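Local coordinates for protein beta-galactosidase (Trichoderma reesei, PDB 3OGV) that probably hydrolyses terminal non-reducing beta-D-galactose residues in beta-D-galactosides, as a glycoprotein of glycosyl hydrolase family 35, at residues S44-P49 / S74-W79; L174-N179 / I213-F218; L276-G281 / N320-F325. All coordinates share one frame; numbering follows the deposited sequence.

Interaction 1: S44-P49 / S74-W79; sequences SGEVHP and SFYVDW. With PTQ (2-phenylethyl 1-thio-beta-D-galactopyranoside), chain E.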
loop_
_atom_site.group_PDB
_atom_site.type_symbol
_atom_site.label_atom_id
_atom_site.label_comp_id
_atom_site.label_asym_id
_atom_site.label_seq_id
_atom_site.Cartn_x
_atom_site.Cartn_y
_atom_site.Cartn_z
ATOM N N SER A 44 -12.076 -2.165 -5.057
ATOM C CA SER A 44 -11.211 -2.672 -3.974
ATOM C C SER A 44 -9.928 -1.837 -3.940
ATOM O O SER A 44 -9.469 -1.286 -4.917
ATOM C CB SER A 44 -10.846 -4.129 -4.390
ATOM O OG SER A 44 -9.957 -4.723 -3.406
ATOM N N GLY A 45 -9.454 -1.870 -2.680
ATOM C CA GLY A 45 -8.085 -1.198 -2.459
ATOM C C GLY A 45 -7.117 -2.244 -1.803
ATOM O O GLY A 45 -7.481 -2.962 -0.944
ATOM N N GLU A 46 -5.845 -2.099 -2.267
ATOM C CA GLU A 46 -4.849 -3.027 -1.712
ATOM C C GLU A 46 -4.339 -2.470 -0.363
ATOM O O GLU A 46 -3.903 -1.274 -0.316
ATOM C CB GLU A 46 -3.694 -3.118 -2.742
ATOM C CG GLU A 46 -2.710 -4.178 -2.264
ATOM C CD GLU A 46 -3.036 -5.562 -2.835
ATOM O OE1 GLU A 46 -4.011 -5.757 -3.613
ATOM O OE2 GLU A 46 -2.215 -6.507 -2.571
ATOM N N VAL A 47 -4.214 -3.348 0.626
ATOM C CA VAL A 47 -3.673 -3.069 1.972
ATOM C C VAL A 47 -2.875 -4.312 2.385
ATOM O O VAL A 47 -3.405 -5.448 2.221
ATOM C CB VAL A 47 -4.763 -2.866 2.999
ATOM C CG1 VAL A 47 -4.281 -2.690 4.409
ATOM C CG2 VAL A 47 -5.678 -1.669 2.581
ATOM N N HIS A 48 -1.681 -4.150 2.929
ATOM C CA HIS A 48 -0.842 -5.311 3.348
ATOM C C HIS A 48 -0.781 -5.349 4.886
ATOM O O HIS A 48 -0.070 -4.502 5.451
ATOM C CB HIS A 48 0.516 -5.251 2.693
ATOM C CG HIS A 48 0.473 -5.353 1.226
ATOM N ND1 HIS A 48 1.485 -5.023 0.413
ATOM C CD2 HIS A 48 -0.575 -5.752 0.419
ATOM C CE1 HIS A 48 1.125 -5.204 -0.869
ATOM N NE2 HIS A 48 -0.142 -5.642 -0.864
ATOM N N PRO A 49 -1.396 -6.311 5.522
ATOM C CA PRO A 49 -1.472 -6.232 6.993
ATOM C C PRO A 49 -0.094 -6.307 7.635
ATOM O O PRO A 49 0.139 -5.669 8.672
ATOM C CB PRO A 49 -2.332 -7.468 7.388
ATOM C CG PRO A 49 -2.360 -8.335 6.150
ATOM C CD PRO A 49 -2.248 -7.379 4.917
ATOM N N SER A 74 -8.028 -5.893 -0.962
ATOM C CA SER A 74 -7.159 -7.000 -1.390
ATOM C C SER A 74 -5.902 -7.003 -0.547
ATOM O O SER A 74 -5.350 -5.917 -0.316
ATOM C CB SER A 74 -6.908 -6.814 -2.894
ATOM O OG SER A 74 -5.862 -7.671 -3.376
ATOM N N PHE A 75 -5.411 -8.191 -0.120
ATOM C CA PHE A 75 -4.225 -8.216 0.704
ATOM C C PHE A 75 -3.336 -9.367 0.382
ATOM O O PHE A 75 -3.799 -10.461 0.035
ATOM C CB PHE A 75 -4.604 -8.302 2.216
ATOM C CG PHE A 75 -5.233 -9.601 2.636
ATOM C CD1 PHE A 75 -6.591 -9.873 2.489
ATOM C CD2 PHE A 75 -4.438 -10.567 3.363
ATOM C CE1 PHE A 75 -7.154 -11.069 2.904
ATOM C CE2 PHE A 75 -5.028 -11.774 3.751
ATOM C CZ PHE A 75 -6.388 -12.051 3.567
ATOM N N TYR A 76 -2.039 -9.127 0.488
ATOM C CA TYR A 76 -1.007 -10.199 0.520
ATOM C C TYR A 76 -0.790 -10.721 1.873
ATOM O O TYR A 76 -0.938 -10.009 2.911
ATOM C CB TYR A 76 0.304 -9.700 -0.081
ATOM C CG TYR A 76 0.380 -9.506 -1.569
ATOM C CD1 TYR A 76 -0.067 -10.521 -2.491
ATOM C CD2 TYR A 76 1.023 -8.421 -2.155
ATOM C CE1 TYR A 76 0.105 -10.336 -3.868
ATOM C CE2 TYR A 76 1.217 -8.224 -3.473
ATOM C CZ TYR A 76 0.723 -9.244 -4.346
ATOM O OH TYR A 76 0.882 -9.009 -5.679
ATOM N N VAL A 77 -0.231 -11.956 1.969
ATOM C CA VAL A 77 0.411 -12.500 3.172
ATOM C C VAL A 77 1.866 -12.809 2.810
ATOM O O VAL A 77 2.135 -13.296 1.703
ATOM C CB VAL A 77 -0.244 -13.784 3.618
ATOM C CG1 VAL A 77 0.362 -14.336 4.875
ATOM C CG2 VAL A 77 -1.801 -13.519 3.840
ATOM N N ASP A 78 2.811 -12.357 3.664
ATOM C CA ASP A 78 4.284 -12.535 3.428
ATOM C C ASP A 78 4.803 -13.766 4.171
ATOM O O ASP A 78 4.939 -13.812 5.420
ATOM C CB ASP A 78 4.966 -11.271 3.894
ATOM C CG ASP A 78 6.442 -11.280 3.630
ATOM O OD1 ASP A 78 7.035 -12.267 3.130
ATOM O OD2 ASP A 78 7.086 -10.182 3.855
ATOM N N TRP A 79 5.002 -14.865 3.375
ATOM C CA TRP A 79 5.456 -16.134 3.969
ATOM C C TRP A 79 6.777 -16.001 4.829
ATOM O O TRP A 79 6.834 -16.605 5.882
ATOM C CB TRP A 79 5.646 -17.054 2.733
ATOM C CG TRP A 79 6.225 -18.430 3.031
ATOM C CD1 TRP A 79 6.354 -19.103 4.228
ATOM C CD2 TRP A 79 6.764 -19.316 1.984
ATOM N NE1 TRP A 79 6.950 -20.356 3.997
ATOM C CE2 TRP A 79 7.196 -20.505 2.643
ATOM C CE3 TRP A 79 6.892 -19.194 0.614
ATOM C CZ2 TRP A 79 7.761 -21.583 1.887
ATOM C CZ3 TRP A 79 7.435 -20.286 -0.107
ATOM C CH2 TRP A 79 7.900 -21.442 0.599
HETATM C C1 PTQ E . 2.887 -6.409 -9.722
HETATM O O1 PTQ E . 3.808 -5.295 -9.599
HETATM S S1 PTQ E . 3.358 -7.263 -11.285
HETATM C C2 PTQ E . 2.951 -7.379 -8.592
HETATM O O2 PTQ E . 1.986 -8.389 -8.692
HETATM C C3 PTQ E . 2.897 -6.712 -7.216
HETATM O O3 PTQ E . 3.217 -7.635 -6.217
HETATM C C4 PTQ E . 3.789 -5.487 -7.181
HETATM O O4 PTQ E . 5.160 -6.000 -7.213
HETATM C C5 PTQ E . 3.583 -4.539 -8.310
HETATM O O5 PTQ E . 4.391 -2.567 -7.301
HETATM C C6 PTQ E . 4.495 -3.379 -8.535
HETATM C C7 PTQ E . 3.075 -5.955 -12.503
HETATM C C8 PTQ E . 3.652 -6.270 -13.858
HETATM C C9 PTQ E . 3.447 -5.165 -14.816
HETATM C C10 PTQ E . 4.399 -4.157 -14.923
HETATM C C11 PTQ E . 4.135 -3.087 -15.804
HETATM C C12 PTQ E . 2.927 -3.057 -16.536
HETATM C C13 PTQ E . 2.007 -4.061 -16.362
HETATM C C14 PTQ E . 2.227 -5.056 -15.498
#
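Glu-46 OE1 is gripped by Ser-74 OG, which donates to it at 2.7 Å across the two strands. The hydroxyl comes from above the carboxylate plane, 41° out of it. Asn-320 ND2 bonds to the same oxygen. The second oxygen, Glu-46 OE2, accepts from His-48 NE2 at 2.8 Å. It uses its anti lone pair and lies in the plane of the imidazole, at the ring edge. Arg-114 adds a salt bridge to OE2, so both ends of this buried carboxylate are held and its rotation is fixed. A bend at chi2 (92°) turns the group toward Ser-74.

The ring of Tyr-76 lies next to this network. Glu-46 OE2 sits over one of its faces, displaced to the rim, 3.8 Å from Tyr-76 CD2. His-48 runs alongside the tyrosine and points the same way, with the two ring planes 42° apart. Its NE2 comes within 3.3 Å of Tyr-76 CD2. Tyr-76 belongs to the galactose site. Its OH accepts from O3 of the bound thiogalactoside at 2.8 Å, and it also bonds to Asn-179.

The backbones form a parallel bridge centred on Glu-46 and Ser-74. Ser-74 N donates to Gly-45 O at 3.0 Å, and Val-47 N donates to Ser-74 O at 3.0 Å. Further on, Pro-49 crosses Phe-75 at about a right angle, with Pro-49 CD 3.7 Å from Phe-75 CB.

The contact closes the beta-alpha-beta unit of strand 38-47, helix 58-66 and strand 72-76 in the TIM barrel. Strand 318-321 pairs with strand 38-47, and strand 110-116 pairs with strand 72-76. Helix 98-107 packs on the outer side through Phe-100 and Phe-101, which meet Phe-75.

Interaction 2: L174-N179 / I213-F218; sequences LYQPEN and INNDAF. With PTQ (2-phenylethyl 1-thio-beta-D-galactopyranoside), chain E.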
loop_
_atom_site.group_PDB
_atom_site.type_symbol
_atom_site.label_atom_id
_atom_site.label_comp_id
_atom_site.label_asym_id
_atom_site.label_seq_id
_atom_site.Cartn_x
_atom_site.Cartn_y
_atom_site.Cartn_z
ATOM N N LEU A 174 -12.919 -13.896 -2.365
ATOM C CA LEU A 174 -12.136 -14.303 -3.534
ATOM C C LEU A 174 -10.755 -14.689 -3.038
ATOM O O LEU A 174 -10.304 -14.174 -1.983
ATOM C CB LEU A 174 -11.978 -13.122 -4.525
ATOM C CG LEU A 174 -13.294 -12.681 -5.216
ATOM C CD1 LEU A 174 -12.982 -11.354 -5.932
ATOM C CD2 LEU A 174 -13.764 -13.809 -6.286
ATOM N N TYR A 175 -10.086 -15.577 -3.782
ATOM C CA TYR A 175 -8.724 -16.009 -3.394
ATOM C C TYR A 175 -7.865 -16.023 -4.644
ATOM O O TYR A 175 -8.276 -16.517 -5.737
ATOM C CB TYR A 175 -8.849 -17.416 -2.853
ATOM C CG TYR A 175 -7.537 -18.052 -2.332
ATOM C CD1 TYR A 175 -6.604 -18.610 -3.230
ATOM C CD2 TYR A 175 -7.358 -18.189 -0.957
ATOM C CE1 TYR A 175 -5.393 -19.234 -2.790
ATOM C CE2 TYR A 175 -6.180 -18.885 -0.514
ATOM C CZ TYR A 175 -5.293 -19.341 -1.436
ATOM O OH TYR A 175 -4.139 -20.014 -0.924
ATOM N N GLN A 176 -6.641 -15.461 -4.572
ATOM C CA GLN A 176 -5.685 -15.467 -5.709
ATOM C C GLN A 176 -4.572 -16.465 -5.394
ATOM O O GLN A 176 -3.879 -16.309 -4.404
ATOM C CB GLN A 176 -5.020 -14.094 -5.898
ATOM C CG GLN A 176 -3.978 -14.150 -7.030
ATOM C CD GLN A 176 -3.269 -12.818 -7.103
ATOM O OE1 GLN A 176 -3.844 -11.799 -7.483
ATOM N NE2 GLN A 176 -1.967 -12.787 -6.733
ATOM N N PRO A 177 -4.402 -17.516 -6.233
ATOM C CA PRO A 177 -3.187 -18.434 -6.047
ATOM C C PRO A 177 -2.042 -17.865 -6.852
ATOM O O PRO A 177 -2.211 -17.332 -7.962
ATOM C CB PRO A 177 -3.679 -19.719 -6.722
ATOM C CG PRO A 177 -4.718 -19.219 -7.880
ATOM C CD PRO A 177 -5.295 -17.898 -7.347
ATOM N N GLU A 178 -0.827 -17.988 -6.265
ATOM C CA GLU A 178 0.370 -17.539 -6.978
ATOM C C GLU A 178 0.343 -15.971 -7.213
ATOM O O GLU A 178 -0.467 -15.293 -6.519
ATOM C CB GLU A 178 0.552 -18.320 -8.385
ATOM C CG GLU A 178 1.883 -19.152 -8.501
ATOM C CD GLU A 178 3.086 -18.331 -8.740
ATOM O OE1 GLU A 178 3.043 -17.180 -9.242
ATOM O OE2 GLU A 178 4.251 -18.899 -8.628
ATOM N N ASN A 179 1.138 -15.461 -8.106
ATOM C CA ASN A 179 1.162 -14.006 -8.373
ATOM C C ASN A 179 1.749 -13.701 -9.678
ATOM O O ASN A 179 2.964 -13.947 -9.879
ATOM C CB ASN A 179 1.897 -13.256 -7.217
ATOM C CG ASN A 179 1.705 -11.768 -7.394
ATOM O OD1 ASN A 179 0.601 -11.272 -7.079
ATOM N ND2 ASN A 179 2.672 -11.062 -7.917
ATOM N N ILE A 213 -9.155 -16.263 -8.585
ATOM C CA ILE A 213 -8.886 -15.211 -9.561
ATOM C C ILE A 213 -7.385 -15.007 -9.741
ATOM O O ILE A 213 -6.677 -15.218 -8.734
ATOM C CB ILE A 213 -9.647 -13.888 -9.165
ATOM C CG1 ILE A 213 -9.650 -12.872 -10.303
ATOM C CG2 ILE A 213 -9.123 -13.381 -7.787
ATOM C CD1 ILE A 213 -10.716 -11.720 -10.010
ATOM N N ASN A 214 -6.939 -14.718 -10.933
ATOM C CA ASN A 214 -5.510 -14.500 -11.117
ATOM C C ASN A 214 -5.203 -13.064 -11.502
ATOM O O ASN A 214 -6.109 -12.226 -11.597
ATOM C CB ASN A 214 -4.902 -15.558 -12.093
ATOM C CG ASN A 214 -5.366 -15.400 -13.489
ATOM O OD1 ASN A 214 -6.428 -14.796 -13.764
ATOM N ND2 ASN A 214 -4.731 -16.142 -14.380
ATOM N N ASN A 215 -3.920 -12.749 -11.781
ATOM C CA ASN A 215 -3.451 -11.388 -11.957
ATOM C C ASN A 215 -2.337 -11.331 -12.964
ATOM O O ASN A 215 -1.221 -10.926 -12.686
ATOM C CB ASN A 215 -3.120 -10.663 -10.605
ATOM C CG ASN A 215 -1.844 -11.257 -9.953
ATOM O OD1 ASN A 215 -1.683 -12.487 -9.924
ATOM N ND2 ASN A 215 -1.057 -10.385 -9.351
ATOM N N ASP A 216 -2.662 -11.771 -14.194
ATOM C CA ASP A 216 -1.671 -11.779 -15.286
ATOM C C ASP A 216 -1.098 -10.387 -15.528
ATOM O O ASP A 216 -1.877 -9.400 -15.480
ATOM C CB ASP A 216 -2.436 -12.363 -16.528
ATOM C CG ASP A 216 -1.608 -13.062 -17.549
ATOM O OD1 ASP A 216 -0.358 -13.139 -17.463
ATOM O OD2 ASP A 216 -2.244 -13.519 -18.581
ATOM N N ALA A 217 0.175 -10.217 -15.870
ATOM C CA ALA A 217 0.747 -8.913 -16.063
ATOM C C ALA A 217 0.109 -8.135 -17.158
ATOM O O ALA A 217 0.092 -6.892 -17.097
ATOM C CB ALA A 217 2.274 -9.005 -16.296
ATOM N N PHE A 218 -0.352 -8.844 -18.186
ATOM C CA PHE A 218 -0.971 -8.252 -19.343
ATOM C C PHE A 218 -1.968 -9.306 -19.813
ATOM O O PHE A 218 -2.037 -10.403 -19.290
ATOM C CB PHE A 218 0.103 -7.926 -20.432
ATOM C CG PHE A 218 0.811 -9.146 -20.968
ATOM C CD1 PHE A 218 1.815 -9.720 -20.227
ATOM C CD2 PHE A 218 0.403 -9.763 -22.161
ATOM C CE1 PHE A 218 2.463 -10.985 -20.664
ATOM C CE2 PHE A 218 1.044 -10.957 -22.619
ATOM C CZ PHE A 218 2.021 -11.546 -21.830
HETATM C C1 PTQ E . 2.887 -6.409 -9.722
HETATM O O1 PTQ E . 3.808 -5.295 -9.599
HETATM S S1 PTQ E . 3.358 -7.263 -11.285
HETATM C C2 PTQ E . 2.951 -7.379 -8.592
HETATM O O2 PTQ E . 1.986 -8.389 -8.692
HETATM C C3 PTQ E . 2.897 -6.712 -7.216
HETATM O O3 PTQ E . 3.217 -7.635 -6.217
HETATM C C4 PTQ E . 3.789 -5.487 -7.181
HETATM O O4 PTQ E . 5.160 -6.000 -7.213
HETATM C C5 PTQ E . 3.583 -4.539 -8.310
HETATM O O5 PTQ E . 4.391 -2.567 -7.301
HETATM C C6 PTQ E . 4.495 -3.379 -8.535
HETATM C C7 PTQ E . 3.075 -5.955 -12.503
HETATM C C8 PTQ E . 3.652 -6.270 -13.858
HETATM C C9 PTQ E . 3.447 -5.165 -14.816
HETATM C C10 PTQ E . 4.399 -4.157 -14.923
HETATM C C11 PTQ E . 4.135 -3.087 -15.804
HETATM C C12 PTQ E . 2.927 -3.057 -16.536
HETATM C C13 PTQ E . 2.007 -4.061 -16.362
HETATM C C14 PTQ E . 2.227 -5.056 -15.498
HETATM O O HOH W 1 -2.310 -15.212 -9.834
#
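The amide of Gln-176 lies over the amide of Asn-215, offset, with their planes 22° apart. Gln-176 OE1 is 3.2 Å from Asn-215 CG, a packing contact. The edge of the glutamine amide does the bonding. Close to its own plane, Gln-176 NE2 donates to Glu-178 O at 2.9 Å and to a lone pair of Asn-179 OD1 at 3.0 Å. Gln-176 OE1 is held by Arg-114.

This is the end of a TIM-barrel strand, 172-177, met by the loop that leads to strand 236-239. Asn-179 OD1 takes a second donor across the contact, Asn-215 ND2, at 2.9 Å. This donor stands above the carbonyl plane, 59° out of it. Tyr-76 OH also bonds to OD1. The asparagine amide is therefore fixed in rotation, and its ND2 faces the sugar: it donates to O2 of the ligand at 2.9 Å. Asn-215 is second shell here, and its ND2 also reaches Glu-278. Its CG stands between the backbone N and the carbonyl carbon (chi1 70°), which directs the amide at Gln-176 and Asn-179.

At the other end, Ile-213 N donates to Tyr-175 O at 3.0 Å. Asn-215 OD1 bonds to Glu-180 N. A water also donates to Asn-215 OD1 and to Pro-177 O, each at 2.8 Å.

Interaction 3: L276-G281 / N320-F325; sequences LVEFQG and NIYMTF. With PTQ (2-phenylethyl 1-thio-beta-D-galactopyranoside), chain E.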
loop_
_atom_site.group_PDB
_atom_site.type_symbol
_atom_site.label_atom_id
_atom_site.label_comp_id
_atom_site.label_asym_id
_atom_site.label_seq_id
_atom_site.Cartn_x
_atom_site.Cartn_y
_atom_site.Cartn_z
ATOM N N LEU A 276 -9.558 -6.132 -13.322
ATOM C CA LEU A 276 -8.235 -5.565 -13.192
ATOM C C LEU A 276 -7.894 -5.779 -11.744
ATOM O O LEU A 276 -8.284 -5.033 -10.801
ATOM C CB LEU A 276 -8.249 -4.078 -13.602
ATOM C CG LEU A 276 -8.463 -3.846 -15.066
ATOM C CD1 LEU A 276 -8.655 -2.313 -15.313
ATOM C CD2 LEU A 276 -7.269 -4.389 -15.921
ATOM N N VAL A 277 -7.115 -6.867 -11.464
ATOM C CA VAL A 277 -6.861 -7.329 -10.139
ATOM C C VAL A 277 -5.711 -6.459 -9.520
ATOM O O VAL A 277 -5.693 -6.382 -8.273
ATOM C CB VAL A 277 -6.489 -8.835 -10.141
ATOM C CG1 VAL A 277 -6.026 -9.321 -8.715
ATOM C CG2 VAL A 277 -7.779 -9.531 -10.506
ATOM N N GLU A 278 -4.885 -5.810 -10.319
ATOM C CA GLU A 278 -4.037 -4.724 -9.794
ATOM C C GLU A 278 -4.086 -3.665 -10.833
ATOM O O GLU A 278 -3.734 -3.865 -12.026
ATOM C CB GLU A 278 -2.575 -5.141 -9.592
ATOM C CG GLU A 278 -2.400 -6.249 -8.619
ATOM C CD GLU A 278 -0.921 -6.665 -8.630
ATOM O OE1 GLU A 278 -0.048 -5.862 -8.884
ATOM O OE2 GLU A 278 -0.694 -7.791 -8.170
ATOM N N PHE A 279 -4.446 -2.426 -10.447
ATOM C CA PHE A 279 -4.323 -1.323 -11.367
ATOM C C PHE A 279 -3.616 -0.160 -10.619
ATOM O O PHE A 279 -3.898 0.080 -9.413
ATOM C CB PHE A 279 -5.713 -0.805 -11.897
ATOM C CG PHE A 279 -5.536 0.139 -13.077
ATOM C CD1 PHE A 279 -5.256 -0.322 -14.337
ATOM C CD2 PHE A 279 -5.510 1.527 -12.850
ATOM C CE1 PHE A 279 -5.056 0.545 -15.373
ATOM C CE2 PHE A 279 -5.267 2.412 -13.812
ATOM C CZ PHE A 279 -5.013 1.954 -15.092
ATOM N N GLN A 280 -2.755 0.521 -11.325
ATOM C CA GLN A 280 -1.847 1.552 -10.756
ATOM C C GLN A 280 -2.507 2.552 -9.833
ATOM O O GLN A 280 -3.439 3.302 -10.281
ATOM C CB GLN A 280 -1.204 2.261 -11.918
ATOM C CG GLN A 280 -0.192 3.280 -11.564
ATOM C CD GLN A 280 0.887 3.368 -12.589
ATOM O OE1 GLN A 280 0.671 3.268 -13.801
ATOM N NE2 GLN A 280 2.147 3.651 -12.106
ATOM N N GLY A 281 -2.114 2.554 -8.584
ATOM C CA GLY A 281 -2.506 3.534 -7.547
ATOM C C GLY A 281 -1.281 4.328 -7.072
ATOM O O GLY A 281 -1.466 5.158 -6.143
ATOM N N ASN A 320 -9.276 -3.354 -8.593
ATOM C CA ASN A 320 -8.485 -3.176 -7.354
ATOM C C ASN A 320 -7.300 -2.289 -7.606
ATOM O O ASN A 320 -6.555 -2.407 -8.548
ATOM C CB ASN A 320 -7.929 -4.558 -6.892
ATOM C CG ASN A 320 -7.084 -4.469 -5.644
ATOM O OD1 ASN A 320 -7.516 -3.925 -4.594
ATOM N ND2 ASN A 320 -5.846 -4.963 -5.746
ATOM N N ILE A 321 -7.230 -1.283 -6.729
ATOM C CA ILE A 321 -6.150 -0.217 -6.799
ATOM C C ILE A 321 -4.943 -0.585 -5.873
ATOM O O ILE A 321 -5.072 -0.658 -4.674
ATOM C CB ILE A 321 -6.770 1.134 -6.338
ATOM C CG1 ILE A 321 -8.021 1.504 -7.209
ATOM C CG2 ILE A 321 -5.687 2.238 -6.429
ATOM C CD1 ILE A 321 -7.857 1.448 -8.701
ATOM N N TYR A 322 -3.823 -0.810 -6.586
ATOM C CA TYR A 322 -2.578 -1.245 -5.898
ATOM C C TYR A 322 -1.597 -0.056 -5.991
ATOM O O TYR A 322 -1.226 0.364 -7.086
ATOM C CB TYR A 322 -1.987 -2.422 -6.697
ATOM C CG TYR A 322 -0.741 -3.013 -5.985
ATOM C CD1 TYR A 322 0.455 -2.310 -5.966
ATOM C CD2 TYR A 322 -0.820 -4.237 -5.335
ATOM C CE1 TYR A 322 1.571 -2.848 -5.250
ATOM C CE2 TYR A 322 0.288 -4.803 -4.640
ATOM C CZ TYR A 322 1.446 -4.020 -4.586
ATOM O OH TYR A 322 2.520 -4.578 -3.840
ATOM N N MET A 323 -1.194 0.519 -4.846
ATOM C CA MET A 323 -1.658 0.366 -3.457
ATOM C C MET A 323 -2.794 1.412 -3.131
ATOM O O MET A 323 -2.802 2.470 -3.826
ATOM C CB MET A 323 -0.513 0.665 -2.462
ATOM C CG MET A 323 0.657 -0.360 -2.511
ATOM S SD MET A 323 0.157 -2.070 -2.239
ATOM C CE MET A 323 -0.271 -2.047 -0.462
ATOM N N THR A 324 -3.608 1.095 -2.176
ATOM C CA THR A 324 -4.544 2.137 -1.621
ATOM C C THR A 324 -3.976 2.654 -0.294
ATOM O O THR A 324 -3.950 3.891 -0.125
ATOM C CB THR A 324 -5.972 1.579 -1.491
ATOM O OG1 THR A 324 -6.366 1.311 -2.859
ATOM C CG2 THR A 324 -6.902 2.615 -0.919
ATOM N N PHE A 325 -3.431 1.765 0.562
ATOM C CA PHE A 325 -2.617 2.196 1.694
ATOM C C PHE A 325 -1.369 1.292 1.669
ATOM O O PHE A 325 -1.526 0.083 1.691
ATOM C CB PHE A 325 -3.347 1.964 3.055
ATOM C CG PHE A 325 -2.461 2.086 4.226
ATOM C CD1 PHE A 325 -1.918 3.305 4.609
ATOM C CD2 PHE A 325 -2.105 0.948 4.925
ATOM C CE1 PHE A 325 -1.058 3.356 5.730
ATOM C CE2 PHE A 325 -1.284 1.022 6.023
ATOM C CZ PHE A 325 -0.717 2.242 6.412
HETATM C C1 PTQ E . 2.887 -6.409 -9.722
HETATM O O1 PTQ E . 3.808 -5.295 -9.599
HETATM S S1 PTQ E . 3.358 -7.263 -11.285
HETATM C C2 PTQ E . 2.951 -7.379 -8.592
HETATM O O2 PTQ E . 1.986 -8.389 -8.692
HETATM C C3 PTQ E . 2.897 -6.712 -7.216
HETATM O O3 PTQ E . 3.217 -7.635 -6.217
HETATM C C4 PTQ E . 3.789 -5.487 -7.181
HETATM O O4 PTQ E . 5.160 -6.000 -7.213
HETATM C C5 PTQ E . 3.583 -4.539 -8.310
HETATM O O5 PTQ E . 4.391 -2.567 -7.301
HETATM C C6 PTQ E . 4.495 -3.379 -8.535
HETATM C C7 PTQ E . 3.075 -5.955 -12.503
HETATM C C8 PTQ E . 3.652 -6.270 -13.858
HETATM C C9 PTQ E . 3.447 -5.165 -14.816
HETATM C C10 PTQ E . 4.399 -4.157 -14.923
HETATM C C11 PTQ E . 4.135 -3.087 -15.804
HETATM C C12 PTQ E . 2.927 -3.057 -16.536
HETATM C C13 PTQ E . 2.007 -4.061 -16.362
HETATM C C14 PTQ E . 2.227 -5.056 -15.498
#
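Backbone hydrogen bonds join Leu-276 and Asn-320 first: Asn-320 N donates to Leu-276 O at 2.9 Å. Phe-279 N then donates to Asn-320 O at 2.8 Å. Tyr-322 N returns a bond to Phe-279 O. Gly-281 N completes the ladder by donating to Tyr-322 O at 2.8 Å. The pairing is parallel, with bridges from Phe-279 to Ile-321 and from Gln-280 to Tyr-322.

One side-chain bond crosses the contact. Asn-320 ND2 donates to Val-277 O at 2.9 Å, and this oxygen lies close to the plane of the amide. Asn-320 has its CG anti to the backbone N (chi1 179°), which carries the amide to the carbonyl of Val-277, where the chain turns a corner. Ser-44 OG bonds to the other end of the amide, at OD1.

The two segments are neighbouring strand ends of the TIM barrel, and in both the chain turns a corner here. The side chains of Glu-278 and Tyr-322 reach the galactose site, side by side, with carboxylate and ring planes 23° apart. Glu-278 OE2 accepts from O2 of the ligand at 2.8 Å. Glu-278 OE1 lies 3.1 Å from C1, the anomeric carbon, a position consistent with the nucleophile of a retaining family 35 enzyme. Arg-114, Asn-215 and Tyr-240 also bind this carboxylate.

Both faces of the Tyr-322 ring are met. Glu-278 OE1, across the contact, lies over one face, displaced to the rim, 4.0 Å from CD2 of Tyr-322. Met-323 SD, from the next residue, sits over the centre of the opposite face. The peptide bond between Tyr-322 and Met-323 is cis. The OH of Tyr-322 bonds to Tyr-342.

Apolar packing is found on the Ile-321 side. Ile-321 CG2 rests 3.6 Å from Gly-281 CA, and the isoleucine also touches Tyr-308 of helix 301-313.

In the fold
The three contacts follow one another along the chain, each closing before the next opens. All lie in the family 35 TIM-barrel region and reach its sheet. Their centres are about 11 Å apart for interactions 1 and 3, and about 13 Å for the other two pairs. Interactions 1 and 3 are neighbours, because strands 38-47 and 318-321 pair. Strand 110-116 pairs with both 72-76 and 172-177, so it stands between interactions 1 and 2. Tyr-76 to Asn-179 and Asn-215 to Glu-278 link the contacts through side chains. Together they bring separate parts of the barrel round a single thiogalactoside, which all three touch.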